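Local coordinates for protein gdp-l-fucose synthetase (Naegleria fowleri, PDB 6AQZ) that probably catalyses the NADPH-dependent final step of GDP-L-fucose synthesis, the epimerisation and reduction of a GDP-4-keto-6-deoxymannose intermediate, at residues Tyr117-Leu128 with Glu179-Pro190. Sequence-based numbering, arbitrary orientation.
Sequences YDFGVKKTISCL and EGKSCLFTSVIP. With NAP (NADP nicotinamide-adenine-dinucleotide phosphate), chain G.
K181 meets both the ring and the backbone carbonyl of Y117. Its CD lies 3.6 Å from Y117 CZ, and the bend at chi3 (109°) then turns CE and NZ over the ring. NZ stands above the ring face, 4.8 Å from the centroid and 24° off the normal, a cation-pi geometry. The same NZ donates to Y117 O at 3.2 Å. G120 N reaches that carbonyl from the opposite face of its plane, within the Schellman motif that ends helix 98-118. At the ring edge, Y117 OH makes a weak hydrogen bond to E179 OE2, the carboxylate turned almost perpendicular to the ring. C183 SG approaches the ring obliquely, a sulfur-aromatic contact.

Past these contacts, strands 123-127 and 184-190 run parallel in the central sheet of the Rossmann fold, joined by six backbone hydrogen bonds from L184 N–K122 O to L128 N–V188 O. On one sheet face F185 lies beside T124, with its CD2 3.9 Å from T124 CB, and crosses the Y117 side chain at about a right angle. A water 2.7 Å from S126 OG donates to T186 O and sits in the plane of the F185 ring, at its edge. On the other face I125 CG2 meets V188 CG1, while T186 OG1 hydrogen-bonds to S256 O.

At the C-terminal ends of the strands the pair borders NADP. C127 SG, anti to its own backbone nitrogen (chi1 -164°), lies 3.5 Å from P190 CG and also against the nicotinamide ribose; L128 O approaches NAP C6N at 3.1 Å.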
ATOM      1  N   TYR A 117       1.330   4.198  18.973  1.00 54.98           N
ATOM      2  CA  TYR A 117       0.152   3.648  19.618  1.00 52.95           C
ATOM      3  C   TYR A 117       0.519   2.912  20.901  1.00 54.45           C
ATOM      4  O   TYR A 117      -0.067   3.162  21.962  1.00 54.92           O
ATOM      5  CB  TYR A 117      -0.575   2.719  18.653  1.00 47.97           C
ATOM      6  CG  TYR A 117      -1.912   2.354  19.185  1.00 48.03           C
ATOM      7  CD1 TYR A 117      -2.963   3.251  19.109  1.00 47.02           C
ATOM      8  CD2 TYR A 117      -2.116   1.140  19.835  1.00 58.14           C
ATOM      9  CE1 TYR A 117      -4.216   2.931  19.638  1.00 56.93           C
ATOM     10  CE2 TYR A 117      -3.360   0.807  20.357  1.00 60.62           C
ATOM     11  CZ  TYR A 117      -4.402   1.713  20.260  1.00 60.31           C
ATOM     12  OH  TYR A 117      -5.631   1.400  20.782  1.00 63.87           O
ATOM     13  N   ASP A 118       1.509   2.015  20.830  1.00 52.91           N
ATOM     14  CA  ASP A 118       1.830   1.185  21.989  1.00 56.08           C
ATOM     15  C   ASP A 118       2.291   2.017  23.179  1.00 54.87           C
ATOM     16  O   ASP A 118       2.046   1.640  24.328  1.00 61.97           O
ATOM     17  CB  ASP A 118       2.895   0.145  21.639  1.00 58.01           C
ATOM     18  CG  ASP A 118       2.381  -0.939  20.702  1.00 61.56           C
ATOM     19  OD1 ASP A 118       1.164  -0.990  20.420  1.00 63.75           O
ATOM     20  OD2 ASP A 118       3.208  -1.761  20.258  1.00 65.06           O
ATOM     21  N   PHE A 119       2.987   3.118  22.935  1.00 54.98           N
ATOM     22  CA  PHE A 119       3.485   3.962  24.009  1.00 51.79           C
ATOM     23  C   PHE A 119       2.552   5.111  24.339  1.00 54.86           C
ATOM     24  O   PHE A 119       2.926   5.995  25.116  1.00 62.94           O
ATOM     25  CB  PHE A 119       4.864   4.506  23.641  1.00 49.20           C
ATOM     26  CG  PHE A 119       5.967   3.493  23.773  1.00 55.51           C
ATOM     27  CD1 PHE A 119       6.221   2.590  22.764  1.00 51.38           C
ATOM     28  CD2 PHE A 119       6.755   3.454  24.912  1.00 61.68           C
ATOM     29  CE1 PHE A 119       7.235   1.671  22.886  1.00 54.83           C
ATOM     30  CE2 PHE A 119       7.768   2.532  25.038  1.00 62.20           C
ATOM     31  CZ  PHE A 119       8.009   1.642  24.021  1.00 59.04           C
ATOM     32  N   GLY A 120       1.338   5.097  23.802  1.00 55.33           N
ATOM     33  CA  GLY A 120       0.312   6.057  24.169  1.00 60.42           C
ATOM     34  C   GLY A 120       0.570   7.510  23.826  1.00 57.60           C
ATOM     35  O   GLY A 120       0.201   8.399  24.603  1.00 64.06           O
ATOM     36  N   VAL A 121       1.195   7.779  22.683  1.00 54.49           N
ATOM     37  CA  VAL A 121       1.372   9.160  22.245  1.00 49.68           C
ATOM     38  C   VAL A 121      -0.001   9.785  22.043  1.00 49.99           C
ATOM     39  O   VAL A 121      -0.903   9.158  21.472  1.00 49.44           O
ATOM     40  CB  VAL A 121       2.208   9.195  20.961  1.00 47.53           C
ATOM     41  CG1 VAL A 121       2.303  10.608  20.421  1.00 46.52           C
ATOM     42  CG2 VAL A 121       3.602   8.601  21.222  1.00 48.26           C
ATOM     43  N   LYS A 122      -0.186  11.004  22.555  1.00 53.32           N
ATOM     44  CA  LYS A 122      -1.500  11.638  22.473  1.00 55.96           C
ATOM     45  C   LYS A 122      -1.838  11.995  21.033  1.00 50.28           C
ATOM     46  O   LYS A 122      -2.919  11.653  20.539  1.00 46.72           O
ATOM     47  CB  LYS A 122      -1.569  12.885  23.367  1.00 51.66           C
ATOM     48  CG  LYS A 122      -1.405  12.651  24.869  1.00 53.28           C
ATOM     49  CD  LYS A 122      -1.472  13.985  25.627  1.00 55.39           C
ATOM     50  CE  LYS A 122      -1.660  13.828  27.134  1.00 66.37           C
ATOM     51  NZ  LYS A 122      -0.497  13.188  27.808  1.00 72.86           N
ATOM     52  N   LYS A 123      -0.896  12.616  20.322  1.00 42.44           N
ATOM     53  CA  LYS A 123      -1.120  13.024  18.940  1.00 47.58           C
ATOM     54  C   LYS A 123       0.160  12.807  18.135  1.00 48.29           C
ATOM     55  O   LYS A 123       1.258  13.104  18.607  1.00 51.51           O
ATOM     56  CB  LYS A 123      -1.560  14.485  18.841  1.00 42.50           C
ATOM     57  CG  LYS A 123      -2.090  14.861  17.472  1.00 47.22           C
ATOM     58  CD  LYS A 123      -2.218  16.368  17.287  1.00 46.21           C
ATOM     59  CE  LYS A 123      -3.485  16.906  17.890  1.00 42.72           C
ATOM     60  NZ  LYS A 123      -3.744  18.325  17.472  1.00 48.54           N
ATOM     61  N   THR A 124       0.009  12.241  16.940  1.00 44.50           N
ATOM     62  CA  THR A 124       1.113  11.959  16.031  1.00 45.57           C
ATOM     63  C   THR A 124       0.806  12.624  14.700  1.00 46.24           C
ATOM     64  O   THR A 124      -0.301  12.480  14.177  1.00 38.63           O
ATOM     65  CB  THR A 124       1.316  10.438  15.872  1.00 41.74           C
ATOM     66  OG1 THR A 124       1.780   9.907  17.113  1.00 40.86           O
ATOM     67  CG2 THR A 124       2.314  10.085  14.747  1.00 37.96           C
ATOM     68  N   ILE A 125       1.753  13.399  14.183  1.00 39.97           N
ATOM     69  CA  ILE A 125       1.577  14.059  12.901  1.00 36.60           C
ATOM     70  C   ILE A 125       2.648  13.535  11.975  1.00 40.17           C
ATOM     71  O   ILE A 125       3.842  13.711  12.242  1.00 48.28           O
ATOM     72  CB  ILE A 125       1.663  15.582  13.007  1.00 36.38           C
ATOM     73  CG1 ILE A 125       0.632  16.075  13.989  1.00 36.29           C
ATOM     74  CG2 ILE A 125       1.341  16.204  11.664  1.00 36.59           C
ATOM     75  CD1 ILE A 125       0.579  17.550  14.038  1.00 45.00           C
ATOM     76  N   SER A 126       2.227  12.900  10.894  1.00 39.72           N
ATOM     77  CA  SER A 126       3.130  12.354   9.904  1.00 34.76           C
ATOM     78  C   SER A 126       3.076  13.246   8.676  1.00 36.48           C
ATOM     79  O   SER A 126       2.234  14.138   8.567  1.00 37.81           O
ATOM     80  CB  SER A 126       2.741  10.914   9.572  1.00 35.99           C
ATOM     81  OG  SER A 126       2.896  10.099  10.719  1.00 38.94           O
ATOM     82  N   CYS A 127       3.945  12.968   7.723  1.00 39.44           N
ATOM     83  CA  CYS A 127       4.144  13.874   6.608  1.00 40.67           C
ATOM     84  C   CYS A 127       3.960  13.129   5.291  1.00 43.56           C
ATOM     85  O   CYS A 127       4.614  12.110   5.063  1.00 52.33           O
ATOM     86  CB  CYS A 127       5.535  14.511   6.723  1.00 44.21           C
ATOM     87  SG  CYS A 127       5.732  15.911   5.716  1.00 63.78           S
ATOM     88  N   LEU A 128       3.059  13.619   4.439  1.00 38.85           N
ATOM     89  CA  LEU A 128       2.876  13.136   3.077  1.00 35.23           C
ATOM     90  C   LEU A 128       3.543  14.118   2.111  1.00 42.45           C
ATOM     91  O   LEU A 128       4.432  14.879   2.495  1.00 52.40           O
ATOM     92  CB  LEU A 128       1.390  12.956   2.737  1.00 32.54           C
ATOM     93  CG  LEU A 128       0.508  12.244   3.757  1.00 38.55           C
ATOM     94  CD1 LEU A 128      -0.918  12.034   3.228  1.00 33.82           C
ATOM     95  CD2 LEU A 128       1.110  10.968   4.240  1.00 28.12           C
ATOM     96  N   GLU A 179     -10.478   0.834  21.657  1.00 68.96           N
ATOM     97  CA  GLU A 179      -9.841   0.485  22.914  1.00 73.84           C
ATOM     98  C   GLU A 179      -9.971   1.579  23.960  1.00 73.81           C
ATOM     99  O   GLU A 179      -9.514   1.391  25.091  1.00 74.16           O
ATOM    100  CB  GLU A 179      -8.367   0.196  22.667  1.00 70.41           C
ATOM    101  CG  GLU A 179      -7.954  -1.207  22.962  1.00 74.77           C
ATOM    102  CD  GLU A 179      -6.751  -1.574  22.157  1.00 83.55           C
ATOM    103  OE1 GLU A 179      -6.950  -2.136  21.070  1.00 87.92           O
ATOM    104  OE2 GLU A 179      -5.612  -1.261  22.572  1.00 86.56           O
ATOM    105  N   GLY A 180     -10.639   2.681  23.633  1.00 64.15           N
ATOM    106  CA  GLY A 180     -10.745   3.779  24.565  1.00 63.59           C
ATOM    107  C   GLY A 180      -9.451   4.499  24.839  1.00 70.80           C
ATOM    108  O   GLY A 180      -9.358   5.219  25.837  1.00 78.36           O
ATOM    109  N   LYS A 181      -8.434   4.312  24.000  1.00 67.72           N
ATOM    110  CA  LYS A 181      -7.205   5.078  24.138  1.00 56.70           C
ATOM    111  C   LYS A 181      -7.384   6.454  23.518  1.00 54.64           C
ATOM    112  O   LYS A 181      -8.179   6.641  22.590  1.00 53.79           O
ATOM    113  CB  LYS A 181      -6.022   4.370  23.477  1.00 55.18           C
ATOM    114  CG  LYS A 181      -5.410   3.268  24.322  1.00 62.46           C
ATOM    115  CD  LYS A 181      -4.155   2.664  23.679  1.00 67.33           C
ATOM    116  CE  LYS A 181      -2.880   3.063  24.425  1.00 74.04           C
ATOM    117  NZ  LYS A 181      -1.799   2.019  24.333  1.00 76.35           N
ATOM    118  N   SER A 182      -6.639   7.428  24.049  1.00 53.03           N
ATOM    119  CA  SER A 182      -6.675   8.809  23.559  1.00 60.40           C
ATOM    120  C   SER A 182      -5.445   9.021  22.680  1.00 63.22           C
ATOM    121  O   SER A 182      -4.416   9.558  23.104  1.00 62.27           O
ATOM    122  CB  SER A 182      -6.731   9.800  24.716  1.00 66.33           C
ATOM    123  OG  SER A 182      -7.993   9.742  25.361  1.00 73.93           O
ATOM    124  N   CYS A 183      -5.547   8.529  21.446  1.00 56.80           N
ATOM    125  CA  CYS A 183      -4.472   8.623  20.465  1.00 53.56           C
ATOM    126  C   CYS A 183      -5.052   9.161  19.174  1.00 55.96           C
ATOM    127  O   CYS A 183      -5.974   8.562  18.612  1.00 61.61           O
ATOM    128  CB  CYS A 183      -3.825   7.265  20.206  1.00 50.18           C
ATOM    129  SG  CYS A 183      -2.889   6.658  21.577  1.00 63.45           S
ATOM    130  N   LEU A 184      -4.508  10.274  18.699  1.00 50.87           N
ATOM    131  CA  LEU A 184      -4.913  10.842  17.425  1.00 51.85           C
ATOM    132  C   LEU A 184      -3.739  10.759  16.456  1.00 49.39           C
ATOM    133  O   LEU A 184      -2.595  11.082  16.810  1.00 55.18           O
ATOM    134  CB  LEU A 184      -5.398  12.284  17.586  1.00 52.27           C
ATOM    135  CG  LEU A 184      -5.879  12.940  16.279  1.00 53.40           C
ATOM    136  CD1 LEU A 184      -6.956  12.093  15.578  1.00 46.32           C
ATOM    137  CD2 LEU A 184      -6.368  14.367  16.510  1.00 52.69           C
ATOM    138  N   PHE A 185      -4.033  10.312  15.245  1.00 44.42           N
ATOM    139  CA  PHE A 185      -3.083  10.228  14.141  1.00 42.98           C
ATOM    140  C   PHE A 185      -3.607  11.104  13.022  1.00 41.75           C
ATOM    141  O   PHE A 185      -4.755  10.946  12.596  1.00 51.37           O
ATOM    142  CB  PHE A 185      -2.916   8.776  13.652  1.00 38.92           C
ATOM    143  CG  PHE A 185      -2.207   7.884  14.632  1.00 39.36           C
ATOM    144  CD1 PHE A 185      -2.880   7.339  15.702  1.00 38.23           C
ATOM    145  CD2 PHE A 185      -0.866   7.579  14.466  1.00 38.20           C
ATOM    146  CE1 PHE A 185      -2.230   6.541  16.604  1.00 41.41           C
ATOM    147  CE2 PHE A 185      -0.202   6.764  15.365  1.00 40.00           C
ATOM    148  CZ  PHE A 185      -0.870   6.242  16.426  1.00 45.49           C
ATOM    149  N   THR A 186      -2.790  12.034  12.553  1.00 39.09           N
ATOM    150  CA  THR A 186      -3.159  12.805  11.376  1.00 40.93           C
ATOM    151  C   THR A 186      -1.880  13.098  10.585  1.00 42.29           C
ATOM    152  O   THR A 186      -0.814  12.544  10.867  1.00 38.22           O
ATOM    153  CB  THR A 186      -3.942  14.058  11.768  1.00 38.59           C
ATOM    154  OG1 THR A 186      -4.386  14.716  10.581  1.00 39.75           O
ATOM    155  CG2 THR A 186      -3.086  15.004  12.601  1.00 38.59           C
ATOM    156  N   SER A 187      -1.988  13.935   9.554  1.00 37.80           N
ATOM    157  CA  SER A 187      -0.851  14.146   8.682  1.00 37.43           C
ATOM    158  C   SER A 187      -0.996  15.479   7.977  1.00 36.31           C
ATOM    159  O   SER A 187      -2.090  16.028   7.877  1.00 39.13           O
ATOM    160  CB  SER A 187      -0.737  13.037   7.648  1.00 38.75           C
ATOM    161  OG  SER A 187      -1.836  13.159   6.781  1.00 37.48           O
ATOM    162  N   VAL A 188       0.122  15.963   7.457  1.00 42.05           N
ATOM    163  CA  VAL A 188       0.171  17.179   6.663  1.00 31.77           C
ATOM    164  C   VAL A 188       0.734  16.833   5.304  1.00 33.59           C
ATOM    165  O   VAL A 188       1.485  15.863   5.150  1.00 36.57           O
ATOM    166  CB  VAL A 188       1.039  18.292   7.308  1.00 32.07           C
ATOM    167  CG1 VAL A 188       0.518  18.660   8.652  1.00 32.34           C
ATOM    168  CG2 VAL A 188       2.518  17.855   7.368  1.00 36.42           C
ATOM    169  N   ILE A 189       0.388  17.641   4.314  1.00 35.28           N
ATOM    170  CA  ILE A 189       0.892  17.418   2.964  1.00 34.77           C
ATOM    171  C   ILE A 189       1.600  18.691   2.529  1.00 36.96           C
ATOM    172  O   ILE A 189       0.960  19.599   1.974  1.00 42.89           O
ATOM    173  CB  ILE A 189      -0.228  17.071   1.977  1.00 36.86           C
ATOM    174  CG1 ILE A 189      -1.213  16.064   2.572  1.00 32.46           C
ATOM    175  CG2 ILE A 189       0.369  16.542   0.696  1.00 39.25           C
ATOM    176  CD1 ILE A 189      -2.228  15.657   1.573  1.00 36.43           C
ATOM    177  N   PRO A 190       2.892  18.826   2.787  1.00 40.40           N
ATOM    178  CA  PRO A 190       3.597  20.027   2.347  1.00 42.47           C
ATOM    179  C   PRO A 190       3.867  19.954   0.854  1.00 45.30           C
ATOM    180  O   PRO A 190       3.953  18.881   0.256  1.00 44.92           O
ATOM    181  CB  PRO A 190       4.887  20.021   3.176  1.00 39.99           C
ATOM    182  CG  PRO A 190       5.101  18.592   3.532  1.00 45.04           C
ATOM    183  CD  PRO A 190       3.746  17.935   3.593  1.00 42.68           C
TER
HETATM  184  PA  NAP G 401      15.454  15.362   4.423  1.00 43.59           P
HETATM  185  O1A NAP G 401      16.020  14.451   3.376  1.00 45.52           O
HETATM  186  O2A NAP G 401      15.846  16.814   4.500  1.00 46.25           O
HETATM  187  O5B NAP G 401      15.677  14.737   5.936  1.00 42.91           O
HETATM  188  C5B NAP G 401      14.976  13.544   5.992  1.00 44.44           C
HETATM  189  C4B NAP G 401      15.134  13.011   7.442  1.00 48.12           C
HETATM  190  O4B NAP G 401      14.826  11.595   7.515  1.00 47.41           O
HETATM  191  C3B NAP G 401      16.595  13.247   8.000  1.00 38.76           C
HETATM  192  O3B NAP G 401      16.537  13.575   9.363  1.00 38.01           O
HETATM  193  C2B NAP G 401      17.180  11.829   7.938  1.00 42.65           C
HETATM  194  O2B NAP G 401      18.045  11.551   8.915  1.00 43.89           O
HETATM  195  C1B NAP G 401      15.859  11.032   8.313  1.00 44.66           C
HETATM  196  N9A NAP G 401      15.979   9.610   8.010  1.00 38.77           N
HETATM  197  C8A NAP G 401      16.026   9.018   6.764  1.00 40.46           C
HETATM  198  N7A NAP G 401      16.132   7.671   6.819  1.00 42.81           N
HETATM  199  C5A NAP G 401      16.169   7.390   8.175  1.00 34.38           C
HETATM  200  C6A NAP G 401      16.276   6.183   8.860  1.00 40.82           C
HETATM  201  N6A NAP G 401      16.358   4.981   8.158  1.00 44.83           N
HETATM  202  N1A NAP G 401      16.268   6.143  10.215  1.00 43.61           N
HETATM  203  C2A NAP G 401      16.167   7.366  10.817  1.00 47.70           C
HETATM  204  N3A NAP G 401      16.070   8.607  10.293  1.00 41.53           N
HETATM  205  C4A NAP G 401      16.065   8.585   8.939  1.00 34.16           C
HETATM  206  O3  NAP G 401      13.831  15.196   4.069  1.00 46.07           O
HETATM  207  PN  NAP G 401      12.977  16.509   4.353  1.00 46.23           P
HETATM  208  O1N NAP G 401      13.106  17.026   5.735  1.00 45.12           O
HETATM  209  O2N NAP G 401      12.856  17.415   3.148  1.00 46.93           O
HETATM  210  O5D NAP G 401      11.336  15.902   4.379  1.00 54.00           O
HETATM  211  C5D NAP G 401      11.023  15.251   5.546  1.00 44.12           C
HETATM  212  C4D NAP G 401       9.559  14.906   5.386  1.00 52.03           C
HETATM  213  O4D NAP G 401       8.945  15.956   4.618  1.00 45.40           O
HETATM  214  C3D NAP G 401       9.460  13.578   4.494  1.00 58.51           C
HETATM  215  O3D NAP G 401       8.474  12.751   5.008  1.00 51.91           O
HETATM  216  C2D NAP G 401       9.091  14.125   3.097  1.00 57.91           C
HETATM  217  O2D NAP G 401       8.252  13.310   2.375  1.00 58.93           O
HETATM  218  C1D NAP G 401       8.279  15.393   3.493  1.00 49.92           C
HETATM  219  N1N NAP G 401       8.208  16.341   2.344  1.00 55.58           N
HETATM  220  C2N NAP G 401       9.306  17.102   1.935  1.00 48.01           C
HETATM  221  C3N NAP G 401       9.206  17.940   0.844  1.00 51.45           C
HETATM  222  C7N NAP G 401      10.398  18.739   0.411  1.00 47.96           C
HETATM  223  O7N NAP G 401      10.400  19.440  -0.615  1.00 42.82           O
HETATM  224  N7N NAP G 401      11.566  18.693   1.181  1.00 40.82           N
HETATM  225  C4N NAP G 401       7.959  18.075   0.056  1.00 56.85           C
HETATM  226  C5N NAP G 401       6.846  17.213   0.557  1.00 58.35           C
HETATM  227  C6N NAP G 401       6.989  16.425   1.624  1.00 59.32           C
HETATM  228  P2B NAP G 401      19.831  11.923   8.578  1.00 50.14           P
HETATM  229  O1X NAP G 401      19.765  13.419   8.536  1.00 51.94           O
HETATM  230  O2X NAP G 401      20.461  11.294   9.823  1.00 55.56           O
HETATM  231  O3X NAP G 401      20.005  11.202   7.274  1.00 51.97           O
HETATM  232  O   HOH W   1       0.310  10.023  11.573  1.00 41.43           O